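Local coordinates for restriction endonuclease S subunits (Thermoanaerobacter tengcongensis, PDB 3OKG), which probably binds DNA as the specificity subunit of a type I restriction-modification methyltransferase, which is built from M and S polypeptides, at residues Q210-E215 against V372-Q377; L328-Y333 against Q356-P361. All coordinates share one frame; numbering follows the deposited sequence.

Contact 1 of 2, residues Q210-E215 against V372-Q377; sequences QTALAE and VAYLDQ
Ala212 and Leu375 mark the nearest backbone approach of two helical segments, 210-215 and 372-377, their CA atoms 7.5 Å apart. The segment axes run close to antiparallel, with 159° between their N-to-C directions, and come no nearer than 10.8 Å, so contact is left to side chains reaching across. The interface is small and apolar, burying 142 Å² in total.

The CB of Ala212 points at the opposite helix and touches two residues. On Leu375 it meets the CD2 methyl at 3.8 Å. On Tyr374 it lies near the ring plane, at the edge carrying CE2, so the aromatic face is not used here. With CG anti to the backbone N (chi1 169°), the Tyr374 ring swings in beside Ala212 although its CB does not aim there. Leu375 splits its two methyls: while CD2 takes Ala212, CD1 meets the CD2 methyl of Leu213 at 3.9 Å. The CA-CB bond of Leu213 does not aim across, but with CG anti to the carbonyl carbon (chi1 -67°) its CD2 end reaches Leu375. Ala212, Leu213 and Leu375 are buried, whereas Tyr374 is exposed.

The pairing joins the end of long helix 174-216 to helix 365-388, whose residues from 371 onward are predicted to form a coiled coil. Helix 324-333 packs against both: Tyr329 touches Leu213 and Leu375, and Tyr333 also meets Leu213.

Contact 2 of 2, residues L328-Y333 against Q356-P361; sequences LYYLHY and QNVFIP
Tyr330 carries every close contact between helix 328-333 and the chain at 358-361, its CA lying 7.7 Å from that of Ile360. One hydrogen bond crosses: Tyr330 OH donates to Phe359 O over 2.5 Å, a short separation. The donor stands 18° out of the carbonyl plane, with a C=O...donor angle of 150°.

CH-pi contacts occupy one ring face. Ile360 CG1 sits 3.8 Å from the centroid of the Tyr330 ring, displaced toward the CD2 and CE2 rim, and Pro361 CD comes over the same face nearer CE1. Placing CG anti to the backbone N (chi1 -170°) carries the Tyr330 ring out to the strand.

Apolar contact at the ring edge comes from Val358, whose CG1 lies near the ring plane, 4.0 Å from Tyr330 CE2. A phenylalanine in place of Tyr330 would probably keep the face contacts but leave Phe359 O without its hydroxyl donor.

Beyond these segments, Phe217 meets the Tyr330 ring edge-to-face. Strand 359-362 pairs antiparallel with strand 229-232, so the contact is helix-on-strand packing within the second DNA specificity (target recognition) region, fastening helix 324-333 to that two-stranded sheet.

In the fold
The centres of contacts 1 and 2 lie 14 Å apart, and along the chain contact 2 is nested within the loop closed by contact 1: segment 210-215 comes first, then 328-333, 356-361 and 372-377. Strand 359-362 of contact 2 runs on in sequence to helix 365-388 of contact 1. The two also touch directly, through a probable hydrogen bond of 2.6 Å between Tyr329 OH and Asp376 OD1 and through packing of Ala214 CA against Tyr333 OH at 4.0 Å. Helix 324-333 thus faces the strand through Tyr330 and the helix pair through Tyr329 and Tyr333, joining the second specificity region to the long helices that span toward the first.

Contact 1 of 2, residues Q210-E215 against V372-Q377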
loop_
_atom_site.group_PDB
_atom_site.type_symbol
_atom_site.label_atom_id
_atom_site.label_comp_id
_atom_site.label_asym_id
_atom_site.label_seq_id
_atom_site.Cartn_x
_atom_site.Cartn_y
_atom_site.Cartn_z
ATOM N N GLN A 210 -22.697 -4.006 0.432
ATOM C CA GLN A 210 -23.719 -2.966 0.406
ATOM C C GLN A 210 -25.087 -3.510 -0.049
ATOM O O GLN A 210 -26.112 -3.231 0.576
ATOM C CB GLN A 210 -23.230 -1.800 -0.464
ATOM C CG GLN A 210 -24.199 -0.641 -0.606
ATOM C CD GLN A 210 -23.606 0.511 -1.412
ATOM O OE1 GLN A 210 -22.753 1.254 -0.918
ATOM N NE2 GLN A 210 -24.062 0.666 -2.658
ATOM N N THR A 211 -25.091 -4.317 -1.107
ATOM C CA THR A 211 -26.293 -4.977 -1.610
ATOM C C THR A 211 -26.895 -5.956 -0.601
ATOM O O THR A 211 -28.126 -6.017 -0.419
ATOM C CB THR A 211 -25.995 -5.739 -2.931
ATOM O OG1 THR A 211 -25.666 -4.800 -3.961
ATOM C CG2 THR A 211 -27.199 -6.553 -3.362
ATOM N N ALA A 212 -26.041 -6.734 0.051
ATOM C CA ALA A 212 -26.518 -7.696 1.046
ATOM C C ALA A 212 -27.176 -6.986 2.250
ATOM O O ALA A 212 -28.196 -7.433 2.748
ATOM C CB ALA A 212 -25.377 -8.611 1.518
ATOM N N LEU A 213 -26.581 -5.891 2.708
ATOM C CA LEU A 213 -27.103 -5.192 3.873
ATOM C C LEU A 213 -28.453 -4.566 3.519
ATOM O O LEU A 213 -29.402 -4.650 4.299
ATOM C CB LEU A 213 -26.129 -4.125 4.354
ATOM C CG LEU A 213 -24.784 -4.622 4.941
ATOM C CD1 LEU A 213 -23.790 -3.477 5.036
ATOM C CD2 LEU A 213 -24.997 -5.208 6.324
ATOM N N ALA A 214 -28.529 -3.942 2.341
ATOM C CA ALA A 214 -29.774 -3.323 1.846
ATOM C C ALA A 214 -30.932 -4.310 1.767
ATOM O O ALA A 214 -32.092 -3.957 1.978
ATOM C CB ALA A 214 -29.550 -2.674 0.478
ATOM N N GLU A 215 -30.623 -5.554 1.458
ATOM C CA GLU A 215 -31.653 -6.572 1.351
ATOM C C GLU A 215 -32.169 -7.004 2.724
ATOM O O GLU A 215 -33.384 -7.130 2.938
ATOM C CB GLU A 215 -31.085 -7.761 0.578
ATOM C CG GLU A 215 -32.030 -8.876 0.331
ATOM C CD GLU A 215 -31.576 -9.708 -0.840
ATOM O OE1 GLU A 215 -30.433 -9.489 -1.295
ATOM O OE2 GLU A 215 -32.354 -10.566 -1.308
ATOM N N VAL A 372 -25.929 -13.460 9.806
ATOM C CA VAL A 372 -24.651 -12.921 10.317
ATOM C C VAL A 372 -23.452 -13.742 9.786
ATOM O O VAL A 372 -22.404 -13.197 9.436
ATOM C CB VAL A 372 -24.610 -12.843 11.875
ATOM C CG1 VAL A 372 -23.194 -12.695 12.391
ATOM C CG2 VAL A 372 -25.429 -11.634 12.383
ATOM N N ALA A 373 -23.603 -15.055 9.729
ATOM C CA ALA A 373 -22.522 -15.890 9.198
ATOM C C ALA A 373 -22.205 -15.507 7.737
ATOM O O ALA A 373 -21.049 -15.413 7.336
ATOM C CB ALA A 373 -22.895 -17.344 9.303
ATOM N N TYR A 374 -23.244 -15.253 6.954
ATOM C CA TYR A 374 -23.063 -14.837 5.568
ATOM C C TYR A 374 -22.379 -13.474 5.444
ATOM O O TYR A 374 -21.433 -13.323 4.680
ATOM C CB TYR A 374 -24.394 -14.844 4.821
ATOM C CG TYR A 374 -24.325 -14.181 3.471
ATOM C CD1 TYR A 374 -23.650 -14.792 2.409
ATOM C CD2 TYR A 374 -24.937 -12.959 3.248
ATOM C CE1 TYR A 374 -23.576 -14.191 1.156
ATOM C CE2 TYR A 374 -24.882 -12.347 1.986
ATOM C CZ TYR A 374 -24.200 -12.970 0.948
ATOM O OH TYR A 374 -24.132 -12.375 -0.296
ATOM N N LEU A 375 -22.870 -12.477 6.178
ATOM C CA LEU A 375 -22.273 -11.140 6.174
ATOM C C LEU A 375 -20.828 -11.153 6.673
ATOM O O LEU A 375 -19.999 -10.392 6.191
ATOM C CB LEU A 375 -23.089 -10.181 7.070
ATOM C CG LEU A 375 -24.519 -9.853 6.596
ATOM C CD1 LEU A 375 -25.182 -8.904 7.633
ATOM C CD2 LEU A 375 -24.522 -9.232 5.209
ATOM N N ASP A 376 -20.553 -11.972 7.683
ATOM C CA ASP A 376 -19.206 -12.066 8.226
ATOM C C ASP A 376 -18.232 -12.503 7.137
ATOM O O ASP A 376 -17.109 -12.000 7.076
ATOM C CB ASP A 376 -19.150 -13.080 9.369
ATOM C CG ASP A 376 -19.658 -12.512 10.680
ATOM O OD1 ASP A 376 -19.884 -11.282 10.772
ATOM O OD2 ASP A 376 -19.818 -13.313 11.619
ATOM N N GLN A 377 -18.655 -13.453 6.303
ATOM C CA GLN A 377 -17.779 -13.929 5.218
ATOM C C GLN A 377 -17.416 -12.771 4.272
ATOM O O GLN A 377 -16.261 -12.555 3.949
ATOM C CB GLN A 377 -18.445 -15.093 4.469
ATOM C CG GLN A 377 -17.770 -15.502 3.176
ATOM C CD GLN A 377 -16.941 -16.779 3.305
ATOM O OE1 GLN A 377 -16.503 -17.157 4.400
ATOM N NE2 GLN A 377 -16.725 -17.453 2.176
#

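Contact 2 of 2, residues L328-Y333 against Q356-P361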
loop_
_atom_site.group_PDB
_atom_site.type_symbol
_atom_site.label_atom_id
_atom_site.label_comp_id
_atom_site.label_asym_id
_atom_site.label_seq_id
_atom_site.Cartn_x
_atom_site.Cartn_y
_atom_site.Cartn_z
ATOM N N LEU A 328 -25.076 -4.954 15.644
ATOM C CA LEU A 328 -23.884 -4.272 15.156
ATOM C C LEU A 328 -23.932 -4.004 13.651
ATOM O O LEU A 328 -23.625 -2.895 13.199
ATOM C CB LEU A 328 -22.633 -5.096 15.489
ATOM C CG LEU A 328 -21.324 -4.312 15.435
ATOM C CD1 LEU A 328 -21.417 -3.129 16.368
ATOM C CD2 LEU A 328 -20.121 -5.200 15.825
ATOM N N TYR A 329 -24.267 -5.017 12.865
ATOM C CA TYR A 329 -24.394 -4.807 11.422
ATOM C C TYR A 329 -25.432 -3.744 11.094
ATOM O O TYR A 329 -25.248 -2.935 10.183
ATOM C CB TYR A 329 -24.776 -6.094 10.715
ATOM C CG TYR A 329 -23.576 -6.914 10.311
ATOM C CD1 TYR A 329 -23.370 -8.178 10.847
ATOM C CD2 TYR A 329 -22.641 -6.409 9.407
ATOM C CE1 TYR A 329 -22.264 -8.943 10.486
ATOM C CE2 TYR A 329 -21.522 -7.160 9.044
ATOM C CZ TYR A 329 -21.344 -8.414 9.594
ATOM O OH TYR A 329 -20.252 -9.160 9.240
ATOM N N TYR A 330 -26.538 -3.755 11.833
ATOM C CA TYR A 330 -27.626 -2.804 11.554
ATOM C C TYR A 330 -27.166 -1.381 11.834
ATOM O O TYR A 330 -27.348 -0.495 11.008
ATOM C CB TYR A 330 -28.837 -3.130 12.420
ATOM C CG TYR A 330 -30.091 -2.364 12.031
ATOM C CD1 TYR A 330 -30.606 -2.450 10.754
ATOM C CD2 TYR A 330 -30.763 -1.573 12.967
ATOM C CE1 TYR A 330 -31.762 -1.757 10.397
ATOM C CE2 TYR A 330 -31.910 -0.881 12.621
ATOM C CZ TYR A 330 -32.407 -0.979 11.353
ATOM O OH TYR A 330 -33.547 -0.304 10.991
ATOM N N LEU A 331 -26.540 -1.177 12.990
ATOM C CA LEU A 331 -26.043 0.141 13.373
ATOM C C LEU A 331 -24.995 0.664 12.399
ATOM O O LEU A 331 -24.952 1.859 12.106
ATOM C CB LEU A 331 -25.450 0.119 14.785
ATOM C CG LEU A 331 -26.404 -0.149 15.952
ATOM C CD1 LEU A 331 -25.596 -0.291 17.236
ATOM C CD2 LEU A 331 -27.489 0.924 16.103
ATOM N N HIS A 332 -24.161 -0.232 11.894
ATOM C CA HIS A 332 -23.143 0.142 10.919
ATOM C C HIS A 332 -23.818 0.577 9.629
ATOM O O HIS A 332 -23.525 1.652 9.120
ATOM C CB HIS A 332 -22.157 -1.005 10.673
ATOM C CG HIS A 332 -20.924 -0.594 9.925
ATOM N ND1 HIS A 332 -20.599 -1.101 8.683
ATOM C CD2 HIS A 332 -19.942 0.286 10.240
ATOM C CE1 HIS A 332 -19.467 -0.558 8.270
ATOM N NE2 HIS A 332 -19.047 0.288 9.195
ATOM N N TYR A 333 -24.732 -0.252 9.122
ATOM C CA TYR A 333 -25.533 0.084 7.950
ATOM C C TYR A 333 -26.268 1.419 8.093
ATOM O O TYR A 333 -26.433 2.140 7.120
ATOM C CB TYR A 333 -26.521 -1.047 7.653
ATOM C CG TYR A 333 -27.582 -0.734 6.625
ATOM C CD1 TYR A 333 -27.251 -0.504 5.292
ATOM C CD2 TYR A 333 -28.924 -0.707 6.982
ATOM C CE1 TYR A 333 -28.236 -0.234 4.347
ATOM C CE2 TYR A 333 -29.909 -0.437 6.057
ATOM C CZ TYR A 333 -29.571 -0.200 4.745
ATOM O OH TYR A 333 -30.584 0.069 3.841
ATOM N N GLN A 356 -34.053 4.258 21.586
ATOM C CA GLN A 356 -35.108 3.304 21.887
ATOM C C GLN A 356 -36.130 3.223 20.747
ATOM O O GLN A 356 -36.778 2.192 20.563
ATOM C CB GLN A 356 -35.827 3.691 23.182
ATOM C CG GLN A 356 -35.007 3.520 24.463
ATOM C CD GLN A 356 -35.784 3.956 25.696
ATOM O OE1 GLN A 356 -36.627 4.850 25.621
ATOM N NE2 GLN A 356 -35.511 3.322 26.831
ATOM N N ASN A 357 -36.273 4.315 19.997
ATOM C CA ASN A 357 -37.321 4.421 18.981
ATOM C C ASN A 357 -36.917 3.924 17.595
ATOM O O ASN A 357 -37.755 3.854 16.694
ATOM C CB ASN A 357 -37.770 5.872 18.847
ATOM C CG ASN A 357 -38.753 6.278 19.913
ATOM O OD1 ASN A 357 -39.347 5.429 20.576
ATOM N ND2 ASN A 357 -38.942 7.586 20.077
ATOM N N VAL A 358 -35.634 3.629 17.421
ATOM C CA VAL A 358 -35.114 3.069 16.167
ATOM C C VAL A 358 -35.808 1.755 15.861
ATOM O O VAL A 358 -35.747 0.832 16.670
ATOM C CB VAL A 358 -33.595 2.800 16.306
ATOM C CG1 VAL A 358 -33.062 2.056 15.091
ATOM C CG2 VAL A 358 -32.848 4.118 16.523
ATOM N N PHE A 359 -36.475 1.640 14.708
ATOM C CA PHE A 359 -37.002 0.330 14.312
ATOM C C PHE A 359 -35.907 -0.582 13.740
ATOM O O PHE A 359 -35.051 -0.111 13.014
ATOM C CB PHE A 359 -38.129 0.470 13.284
ATOM C CG PHE A 359 -39.488 0.550 13.911
ATOM C CD1 PHE A 359 -40.125 -0.609 14.360
ATOM C CD2 PHE A 359 -40.096 1.779 14.104
ATOM C CE1 PHE A 359 -41.377 -0.545 14.969
ATOM C CE2 PHE A 359 -41.340 1.857 14.706
ATOM C CZ PHE A 359 -41.981 0.687 15.142
ATOM N N ILE A 360 -35.969 -1.874 14.058
ATOM C CA ILE A 360 -35.029 -2.859 13.522
ATOM C C ILE A 360 -35.810 -4.109 13.146
ATOM O O ILE A 360 -36.712 -4.521 13.885
ATOM C CB ILE A 360 -33.907 -3.189 14.580
ATOM C CG1 ILE A 360 -32.857 -4.184 14.031
ATOM C CG2 ILE A 360 -34.515 -3.723 15.907
ATOM C CD1 ILE A 360 -31.674 -4.416 15.038
ATOM N N PRO A 361 -35.479 -4.728 11.993
ATOM C CA PRO A 361 -36.213 -5.948 11.664
ATOM C C PRO A 361 -35.626 -7.072 12.500
ATOM O O PRO A 361 -34.416 -7.177 12.682
ATOM C CB PRO A 361 -35.885 -6.187 10.176
ATOM C CG PRO A 361 -34.739 -5.213 9.821
ATOM C CD PRO A 361 -34.346 -4.478 11.086
#